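Local coordinates for anthranilate-CoA ligase (Stigmatella aurantiaca, PDB 4WV3), which belongs to the ANL clan of AMP-binding enzymes, with a large AMP-binding region followed by a smaller C-terminal domain, at residues A[316-330]-A[338-350]. Sequence-based numbering, arbitrary orientation.
Sequences GIGCTENFHIFISNR and SSGKPVEGYELKL. With 3UK (5'-O-[(S)-[(2-aminobenzoyl)oxy](hydroxy)phosphoryl]adenosine), chain C.
At the edge of the nine-stranded mixed sheet of this AMP-binding fold, strand 341-342 pairs antiparallel with 325-328. Ser328 and Lys341 form the hydrogen-bonded pair, Ser328 N to Lys341 O at 3.1 Å and Lys341 N to Ser328 O at 3.0 Å; Val343 N extends the ladder to Phe326 O. At the other end, past Ser328, the amide of Asn329 gives Ser338 O a nearly straight bond (ND2 to O 3.1 Å, 166°); Ser338 O lies in the amide plane of Asn329, while ND2 stands above the carbonyl plane of Ser338 and also reaches Asp315 O. Ile327, facing Ile317 together with Phe326 in a classic beta bulge, lays CG1 on Leu348 CD2 at 3.6 Å. With its CG anti to the carbonyl carbon (chi1 -67°), Tyr346 brings CD2 to 3.6 Å from Phe326 CB, while Asn322 ND2 sits 3.7 Å above one ring face, offset toward the rim, the amide and ring planes 71° apart. A water joins Tyr346 OH to Ile325 O, and Thr372 bonds both that hydroxyl and Asn322 OD1. The same 316-330 segment holds 3UK through Thr320 OG1 and O05 (2.6 Å). Helix 191-204 touches Val343 and Tyr346, whereas strands 364-369 and 392-401 pack against Phe326.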
loop_
_atom_site.group_PDB
_atom_site.type_symbol
_atom_site.label_atom_id
_atom_site.label_comp_id
_atom_site.label_asym_id
_atom_site.label_seq_id
_atom_site.Cartn_x
_atom_site.Cartn_y
_atom_site.Cartn_z
ATOM N N GLY A 316 -5.624 -2.913 -9.252
ATOM C CA GLY A 316 -6.793 -2.772 -8.406
ATOM C C GLY A 316 -6.603 -1.687 -7.365
ATOM O O GLY A 316 -5.515 -1.536 -6.809
ATOM N N ILE A 317 -7.658 -0.923 -7.103
ATOM C CA ILE A 317 -7.580 0.150 -6.118
ATOM C C ILE A 317 -8.014 -0.309 -4.729
ATOM O O ILE A 317 -9.071 -0.918 -4.556
ATOM C CB ILE A 317 -8.389 1.402 -6.542
ATOM C CG1 ILE A 317 -8.381 2.445 -5.421
ATOM C CG2 ILE A 317 -9.814 1.032 -6.910
ATOM C CD1 ILE A 317 -9.218 3.671 -5.716
ATOM N N GLY A 318 -7.173 -0.024 -3.743
ATOM C CA GLY A 318 -7.498 -0.288 -2.358
ATOM C C GLY A 318 -7.115 0.903 -1.505
ATOM O O GLY A 318 -6.453 1.826 -1.976
ATOM N N CYS A 319 -7.544 0.891 -0.250
ATOM C CA CYS A 319 -7.164 1.936 0.688
ATOM C C CYS A 319 -7.001 1.331 2.071
ATOM O O CYS A 319 -7.512 0.244 2.345
ATOM C CB CYS A 319 -8.196 3.067 0.704
ATOM S SG CYS A 319 -9.840 2.592 1.280
ATOM N N THR A 320 -6.281 2.031 2.939
ATOM C CA THR A 320 -6.005 1.525 4.276
ATOM C C THR A 320 -7.283 1.469 5.113
ATOM O O THR A 320 -7.421 0.622 5.996
ATOM C CB THR A 320 -4.927 2.370 4.981
ATOM O OG1 THR A 320 -3.796 2.516 4.113
ATOM C CG2 THR A 320 -4.480 1.710 6.278
ATOM N N GLU A 321 -8.223 2.360 4.814
ATOM C CA GLU A 321 -9.512 2.376 5.502
ATOM C C GLU A 321 -10.306 1.099 5.231
ATOM O O GLU A 321 -11.098 0.662 6.067
ATOM C CB GLU A 321 -10.336 3.601 5.094
ATOM C CG GLU A 321 -9.796 4.932 5.606
ATOM C CD GLU A 321 -8.693 5.504 4.734
ATOM O OE1 GLU A 321 -8.256 4.816 3.786
ATOM O OE2 GLU A 321 -8.265 6.648 4.996
ATOM N N ASN A 322 -10.092 0.508 4.059
ATOM C CA ASN A 322 -10.759 -0.734 3.683
ATOM C C ASN A 322 -9.810 -1.920 3.816
ATOM O O ASN A 322 -10.179 -3.062 3.541
ATOM C CB ASN A 322 -11.280 -0.644 2.248
ATOM C CG ASN A 322 -12.198 -1.795 1.886
ATOM O OD1 ASN A 322 -13.121 -2.122 2.631
ATOM N ND2 ASN A 322 -11.937 -2.429 0.748
ATOM N N PHE A 323 -8.578 -1.642 4.226
ATOM C CA PHE A 323 -7.569 -2.686 4.365
ATOM C C PHE A 323 -6.940 -3.029 3.019
ATOM O O PHE A 323 -5.725 -2.931 2.849
ATOM C CB PHE A 323 -8.180 -3.939 4.996
ATOM C CG PHE A 323 -7.163 -4.898 5.547
ATOM C CD1 PHE A 323 -6.550 -4.653 6.765
ATOM C CD2 PHE A 323 -6.819 -6.043 4.848
ATOM C CE1 PHE A 323 -5.614 -5.532 7.274
ATOM C CE2 PHE A 323 -5.884 -6.926 5.352
ATOM C CZ PHE A 323 -5.280 -6.670 6.568
ATOM N N HIS A 324 -7.771 -3.433 2.063
ATOM C CA HIS A 324 -7.289 -3.791 0.730
ATOM C C HIS A 324 -8.228 -3.455 -0.430
ATOM O O HIS A 324 -9.168 -2.675 -0.281
ATOM C CB HIS A 324 -6.919 -5.276 0.713
ATOM C CG HIS A 324 -5.679 -5.575 -0.072
ATOM N ND1 HIS A 324 -5.708 -5.993 -1.384
ATOM C CD2 HIS A 324 -4.370 -5.506 0.272
ATOM C CE1 HIS A 324 -4.473 -6.173 -1.815
ATOM N NE2 HIS A 324 -3.642 -5.886 -0.830
ATOM N N ILE A 325 -7.956 -4.063 -1.581
ATOM C CA ILE A 325 -8.598 -3.713 -2.847
ATOM C C ILE A 325 -10.111 -3.943 -2.876
ATOM O O ILE A 325 -10.599 -4.986 -2.444
ATOM C CB ILE A 325 -7.929 -4.465 -4.022
ATOM C CG1 ILE A 325 -6.448 -4.090 -4.110
ATOM C CG2 ILE A 325 -8.633 -4.164 -5.332
ATOM C CD1 ILE A 325 -5.728 -4.697 -5.293
ATOM N N PHE A 326 -10.844 -2.956 -3.391
ATOM C CA PHE A 326 -12.298 -3.047 -3.509
ATOM C C PHE A 326 -12.786 -2.961 -4.960
ATOM O O PHE A 326 -13.929 -3.307 -5.258
ATOM C CB PHE A 326 -12.991 -1.998 -2.630
ATOM C CG PHE A 326 -12.463 -0.601 -2.810
ATOM C CD1 PHE A 326 -13.091 0.287 -3.667
ATOM C CD2 PHE A 326 -11.346 -0.171 -2.109
ATOM C CE1 PHE A 326 -12.609 1.571 -3.833
ATOM C CE2 PHE A 326 -10.859 1.113 -2.271
ATOM C CZ PHE A 326 -11.492 1.985 -3.133
ATOM N N ILE A 327 -11.918 -2.486 -5.851
ATOM C CA ILE A 327 -12.175 -2.533 -7.289
ATOM C C ILE A 327 -10.929 -3.065 -7.979
ATOM O O ILE A 327 -9.858 -2.471 -7.865
ATOM C CB ILE A 327 -12.469 -1.142 -7.881
ATOM C CG1 ILE A 327 -13.460 -0.367 -7.014
ATOM C CG2 ILE A 327 -12.981 -1.269 -9.310
ATOM C CD1 ILE A 327 -13.648 1.070 -7.454
ATOM N N SER A 328 -11.060 -4.175 -8.699
ATOM C CA SER A 328 -9.892 -4.809 -9.300
ATOM C C SER A 328 -10.149 -5.416 -10.672
ATOM O O SER A 328 -11.291 -5.665 -11.054
ATOM C CB SER A 328 -9.342 -5.892 -8.371
ATOM O OG SER A 328 -8.224 -6.541 -8.954
ATOM N N ASN A 329 -9.064 -5.645 -11.406
ATOM C CA ASN A 329 -9.110 -6.439 -12.621
ATOM C C ASN A 329 -9.000 -7.913 -12.253
ATOM O O ASN A 329 -8.775 -8.252 -11.092
ATOM C CB ASN A 329 -7.977 -6.048 -13.571
ATOM C CG ASN A 329 -8.148 -4.654 -14.141
ATOM O OD1 ASN A 329 -8.781 -4.470 -15.182
ATOM N ND2 ASN A 329 -7.581 -3.663 -13.464
ATOM N N ARG A 330 -9.157 -8.785 -13.241
ATOM C CA ARG A 330 -9.130 -10.222 -13.002
ATOM C C ARG A 330 -8.305 -10.917 -14.074
ATOM O O ARG A 330 -8.198 -10.410 -15.188
ATOM C CB ARG A 330 -10.557 -10.778 -12.988
ATOM C CG ARG A 330 -11.364 -10.357 -11.777
ATOM C CD ARG A 330 -12.846 -10.296 -12.092
ATOM N NE ARG A 330 -13.618 -9.787 -10.962
ATOM C CZ ARG A 330 -13.739 -8.498 -10.659
ATOM N NH1 ARG A 330 -13.132 -7.581 -11.401
ATOM N NH2 ARG A 330 -14.462 -8.124 -9.613
ATOM N N SER A 338 -7.419 0.822 -16.434
ATOM C CA SER A 338 -8.590 0.944 -15.573
ATOM C C SER A 338 -8.412 0.187 -14.262
ATOM O O SER A 338 -7.496 -0.624 -14.119
ATOM C CB SER A 338 -9.838 0.432 -16.293
ATOM O OG SER A 338 -9.782 -0.974 -16.461
ATOM N N SER A 339 -9.301 0.454 -13.311
ATOM C CA SER A 339 -9.281 -0.227 -12.023
ATOM C C SER A 339 -10.116 -1.504 -12.069
ATOM O O SER A 339 -10.280 -2.184 -11.057
ATOM C CB SER A 339 -9.796 0.697 -10.919
ATOM O OG SER A 339 -8.972 1.841 -10.784
ATOM N N GLY A 340 -10.648 -1.816 -13.246
ATOM C CA GLY A 340 -11.388 -3.047 -13.450
ATOM C C GLY A 340 -12.857 -2.984 -13.071
ATOM O O GLY A 340 -13.540 -1.992 -13.328
ATOM N N LYS A 341 -13.335 -4.059 -12.454
ATOM C CA LYS A 341 -14.743 -4.207 -12.107
ATOM C C LYS A 341 -14.912 -4.272 -10.591
ATOM O O LYS A 341 -13.955 -4.569 -9.874
ATOM C CB LYS A 341 -15.301 -5.482 -12.751
ATOM C CG LYS A 341 -15.292 -5.475 -14.272
ATOM C CD LYS A 341 -16.405 -4.604 -14.827
ATOM C CE LYS A 341 -16.402 -4.599 -16.348
ATOM N NZ LYS A 341 -16.544 -5.969 -16.912
ATOM N N PRO A 342 -16.127 -3.982 -10.094
ATOM C CA PRO A 342 -16.412 -4.086 -8.659
ATOM C C PRO A 342 -16.166 -5.492 -8.118
ATOM O O PRO A 342 -16.509 -6.476 -8.774
ATOM C CB PRO A 342 -17.904 -3.757 -8.577
ATOM C CG PRO A 342 -18.162 -2.898 -9.757
ATOM C CD PRO A 342 -17.264 -3.414 -10.840
ATOM N N VAL A 343 -15.574 -5.576 -6.932
ATOM C CA VAL A 343 -15.324 -6.858 -6.286
ATOM C C VAL A 343 -16.571 -7.325 -5.541
ATOM O O VAL A 343 -17.159 -6.567 -4.769
ATOM C CB VAL A 343 -14.143 -6.765 -5.302
ATOM C CG1 VAL A 343 -13.974 -8.071 -4.540
ATOM C CG2 VAL A 343 -12.864 -6.402 -6.043
ATOM N N GLU A 344 -16.974 -8.569 -5.784
ATOM C CA GLU A 344 -18.159 -9.136 -5.147
ATOM C C GLU A 344 -18.025 -9.131 -3.625
ATOM O O GLU A 344 -17.061 -9.660 -3.075
ATOM C CB GLU A 344 -18.419 -10.555 -5.660
ATOM C CG GLU A 344 -19.635 -11.234 -5.046
ATOM C CD GLU A 344 -20.940 -10.543 -5.399
ATOM O OE1 GLU A 344 -20.998 -9.874 -6.453
ATOM O OE2 GLU A 344 -21.909 -10.668 -4.620
ATOM N N GLY A 345 -19.001 -8.524 -2.955
ATOM C CA GLY A 345 -18.949 -8.340 -1.516
ATOM C C GLY A 345 -18.772 -6.870 -1.188
ATOM O O GLY A 345 -19.117 -6.407 -0.099
ATOM N N TYR A 346 -18.223 -6.136 -2.150
ATOM C CA TYR A 346 -18.061 -4.694 -2.037
ATOM C C TYR A 346 -19.036 -3.995 -2.976
ATOM O O TYR A 346 -19.130 -4.334 -4.157
ATOM C CB TYR A 346 -16.627 -4.290 -2.378
ATOM C CG TYR A 346 -15.596 -4.766 -1.377
ATOM C CD1 TYR A 346 -15.850 -4.722 -0.013
ATOM C CD2 TYR A 346 -14.373 -5.267 -1.799
ATOM C CE1 TYR A 346 -14.909 -5.157 0.904
ATOM C CE2 TYR A 346 -13.427 -5.703 -0.891
ATOM C CZ TYR A 346 -13.700 -5.646 0.458
ATOM O OH TYR A 346 -12.760 -6.083 1.364
ATOM N N GLU A 347 -19.761 -3.018 -2.444
ATOM C CA GLU A 347 -20.757 -2.294 -3.223
ATOM C C GLU A 347 -20.296 -0.862 -3.491
ATOM O O GLU A 347 -19.871 -0.153 -2.579
ATOM C CB GLU A 347 -22.100 -2.307 -2.494
ATOM C CG GLU A 347 -23.268 -1.801 -3.316
ATOM C CD GLU A 347 -24.593 -2.005 -2.613
ATOM O OE1 GLU A 347 -24.669 -2.875 -1.718
ATOM O OE2 GLU A 347 -25.559 -1.289 -2.950
ATOM N N LEU A 348 -20.379 -0.446 -4.750
ATOM C CA LEU A 348 -19.856 0.851 -5.174
ATOM C C LEU A 348 -20.959 1.853 -5.496
ATOM O O LEU A 348 -22.102 1.474 -5.754
ATOM C CB LEU A 348 -18.963 0.683 -6.403
ATOM C CG LEU A 348 -17.470 0.402 -6.239
ATOM C CD1 LEU A 348 -17.167 -0.438 -5.009
ATOM C CD2 LEU A 348 -16.986 -0.302 -7.490
ATOM N N LYS A 349 -20.610 3.112 -5.468
ATOM C CA LYS A 349 -21.515 4.211 -5.749
ATOM C C LYS A 349 -20.728 5.441 -6.219
ATOM O O LYS A 349 -19.737 5.732 -5.667
ATOM C CB LYS A 349 -22.301 4.515 -4.493
ATOM C CG LYS A 349 -23.613 5.195 -4.727
ATOM C CD LYS A 349 -24.566 4.980 -3.598
ATOM C CE LYS A 349 -24.171 5.782 -2.414
ATOM N NZ LYS A 349 -25.344 6.047 -1.591
ATOM N N LEU A 350 -21.155 6.107 -7.281
ATOM C CA LEU A 350 -20.536 7.365 -7.691
ATOM C C LEU A 350 -21.511 8.528 -7.542
ATOM O O LEU A 350 -22.564 8.553 -8.176
ATOM C CB LEU A 350 -20.034 7.277 -9.133
ATOM C CG LEU A 350 -18.898 6.287 -9.394
ATOM C CD1 LEU A 350 -18.469 6.337 -10.851
ATOM C CD2 LEU A 350 -17.719 6.566 -8.475
HETATM C C10 3UK C . -5.074 5.536 -4.333
HETATM C C15 3UK C . -5.223 4.041 -6.322
HETATM C C17 3UK C . -5.782 4.319 -8.598
HETATM C C21 3UK C . -6.514 5.929 -4.153
HETATM C C26 3UK C . -3.826 0.523 -1.028
HETATM C C28 3UK C . -4.113 -1.349 -2.526
HETATM O O01 3UK C . -2.736 2.638 -1.442
HETATM C C02 3UK C . -3.553 2.051 -0.768
HETATM O O03 3UK C . -3.983 2.606 0.468
HETATM P P04 3UK C . -3.622 4.103 0.868
HETATM O O05 3UK C . -4.199 4.393 2.290
HETATM O O06 3UK C . -4.253 5.170 -0.151
HETATM C C07 3UK C . -5.421 4.821 -0.912
HETATM C C08 3UK C . -5.522 5.767 -2.074
HETATM O O09 3UK C . -4.489 5.467 -3.039
HETATM N N11 3UK C . -4.974 4.268 -4.980
HETATM C C12 3UK C . -4.610 3.093 -4.386
HETATM N N13 3UK C . -4.626 2.113 -5.332
HETATM C C14 3UK C . -5.004 2.675 -6.541
HETATM N N16 3UK C . -5.608 4.836 -7.354
HETATM N N18 3UK C . -5.589 3.036 -8.871
HETATM C C19 3UK C . -5.207 2.185 -7.906
HETATM N N20 3UK C . -5.003 0.812 -8.207
HETATM O O22 3UK C . -6.656 7.323 -4.350
HETATM C C23 3UK C . -6.809 5.588 -2.771
HETATM O O24 3UK C . -7.796 6.495 -2.240
HETATM O O25 3UK C . -2.112 4.265 0.921
HETATM C C27 3UK C . -3.863 0.029 -2.309
HETATM C C29 3UK C . -4.331 -2.228 -1.412
HETATM C C30 3UK C . -4.298 -1.734 -0.131
HETATM C C31 3UK C . -4.045 -0.357 0.088
HETATM N N32 3UK C . -4.008 0.170 1.452
HETATM O O HOH W 1 -10.230 -5.920 0.250
#